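Side-chain contact in CDC48 domain-containing protein (Pyrococcus horikoshii, PDB 4UZR), which is of unknown function, although its family is tentatively linked to ATP binding, and forms hexamers and dodecamers with twelve-bladed beta-propellers: residues K29-R32 with T33-I37. Sequence-based numbering, arbitrary orientation.
Sequences KTVR and TGDVI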
loop_
_atom_site.group_PDB
_atom_site.type_symbol
_atom_site.label_atom_id
_atom_site.label_comp_id
_atom_site.label_asym_id
_atom_site.label_seq_id
_atom_site.Cartn_x
_atom_site.Cartn_y
_atom_site.Cartn_z
ATOM N N LYS A 29 27.488 -39.212 -19.878
ATOM C CA LYS A 29 26.276 -38.576 -20.386
ATOM C C LYS A 29 26.335 -37.047 -20.345
ATOM O O LYS A 29 27.179 -36.462 -19.669
ATOM C CB LYS A 29 25.046 -39.103 -19.643
ATOM C CG LYS A 29 24.173 -39.999 -20.508
ATOM C CD LYS A 29 23.925 -41.351 -19.860
ATOM C CE LYS A 29 23.091 -41.232 -18.600
ATOM N NZ LYS A 29 22.859 -42.568 -17.984
ATOM N N THR A 30 25.435 -36.411 -21.089
ATOM C CA THR A 30 25.384 -34.955 -21.187
ATOM C C THR A 30 24.325 -34.350 -20.267
ATOM O O THR A 30 23.187 -34.819 -20.225
ATOM C CB THR A 30 25.099 -34.510 -22.637
ATOM O OG1 THR A 30 26.218 -34.841 -23.468
ATOM C CG2 THR A 30 24.848 -33.007 -22.706
ATOM N N VAL A 31 24.707 -33.304 -19.538
ATOM C CA VAL A 31 23.821 -32.665 -18.572
ATOM C C VAL A 31 23.745 -31.162 -18.833
ATOM O O VAL A 31 24.770 -30.499 -18.996
ATOM C CB VAL A 31 24.294 -32.921 -17.128
ATOM C CG1 VAL A 31 23.509 -32.071 -16.148
ATOM C CG2 VAL A 31 24.171 -34.398 -16.785
ATOM N N ARG A 32 22.523 -30.636 -18.877
ATOM C CA ARG A 32 22.286 -29.215 -19.122
ATOM C C ARG A 32 21.595 -28.552 -17.930
ATOM O O ARG A 32 20.989 -29.231 -17.101
ATOM C CB ARG A 32 21.427 -29.058 -20.377
ATOM C CG ARG A 32 22.214 -29.046 -21.674
ATOM C CD ARG A 32 21.425 -29.725 -22.785
ATOM N NE ARG A 32 22.142 -29.733 -24.057
ATOM C CZ ARG A 32 21.633 -29.287 -25.199
ATOM N NH1 ARG A 32 20.395 -28.810 -25.231
ATOM N NH2 ARG A 32 22.351 -29.329 -26.313
ATOM N N THR A 33 21.684 -27.227 -17.845
ATOM C CA THR A 33 20.971 -26.485 -16.808
ATOM C C THR A 33 19.461 -26.655 -16.956
ATOM O O THR A 33 18.908 -26.431 -18.033
ATOM C CB THR A 33 21.303 -24.981 -16.856
ATOM O OG1 THR A 33 22.714 -24.791 -16.695
ATOM C CG2 THR A 33 20.569 -24.240 -15.748
ATOM N N GLY A 34 18.797 -27.049 -15.874
ATOM C CA GLY A 34 17.356 -27.209 -15.891
ATOM C C GLY A 34 16.909 -28.648 -16.065
ATOM O O GLY A 34 15.727 -28.958 -15.910
ATOM N N ASP A 35 17.852 -29.525 -16.398
ATOM C CA ASP A 35 17.549 -30.938 -16.620
ATOM C C ASP A 35 17.024 -31.639 -15.370
ATOM O O ASP A 35 17.338 -31.247 -14.245
ATOM C CB ASP A 35 18.782 -31.683 -17.140
ATOM C CG ASP A 35 19.106 -31.347 -18.579
ATOM O OD1 ASP A 35 18.238 -30.765 -19.266
ATOM O OD2 ASP A 35 20.221 -31.682 -19.029
ATOM N N VAL A 36 16.222 -32.678 -15.578
ATOM C CA VAL A 36 15.718 -33.493 -14.479
ATOM C C VAL A 36 16.198 -34.933 -14.637
ATOM O O VAL A 36 15.924 -35.582 -15.647
ATOM C CB VAL A 36 14.180 -33.472 -14.411
ATOM C CG1 VAL A 36 13.687 -34.377 -13.292
ATOM C CG2 VAL A 36 13.680 -32.051 -14.213
ATOM N N ILE A 37 16.914 -35.424 -13.632
ATOM C CA ILE A 37 17.552 -36.733 -13.706
ATOM C C ILE A 37 17.076 -37.657 -12.590
ATOM O O ILE A 37 17.231 -37.346 -11.410
ATOM C CB ILE A 37 19.082 -36.600 -13.603
ATOM C CG1 ILE A 37 19.598 -35.571 -14.611
ATOM C CG2 ILE A 37 19.749 -37.952 -13.808
ATOM C CD1 ILE A 37 21.058 -35.223 -14.434
#
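The carboxylate of Asp-35 reaches back to the backbone of Arg-32 across a type II beta turn that joins the short strand 30-31 to strand 36-41 in the CDC48 domain 2-like part of the chain, probably the beta-clam. Two hydrogen bonds close the turn. Asp-35 N returns to Arg-32 O at 3.2 Å, the usual backbone link between first and fourth residues, and Arg-32 N donates to Asp-35 OD2 (N-H...O 152°), coming from above the carboxylate plane. With chi1 at -73°, Asp-35 CG sits beside its own backbone N, which folds the carboxylate back over the start of the turn. Gly-34 holds the third position with a positive phi of 99°, where a CB would jam against the preceding carbonyl oxygen. Replacing Asp-35 by an alanine removes the carboxylate and would probably leave Arg-32 N without its partner and the turn held by the backbone bond alone. Strand 44-54 lies against the turn, its Val-50 in backbone hydrogen bonds with Gly-34 and Asp-35. The packed side is apolar: Val-31, buried, shares Leu-26 of helix 18-26 and Val-50 with Ile-37. The solvent side is looser; the Arg-32 side chain leads away from the turn, its NE 5.7 Å from Asp-35 OD2, too far for a salt bridge. On the inner side, Val-31 and Ile-37 cross at about a right angle, CG2 of Val-31 meeting CD1 of Ile-37 at 4.0 Å.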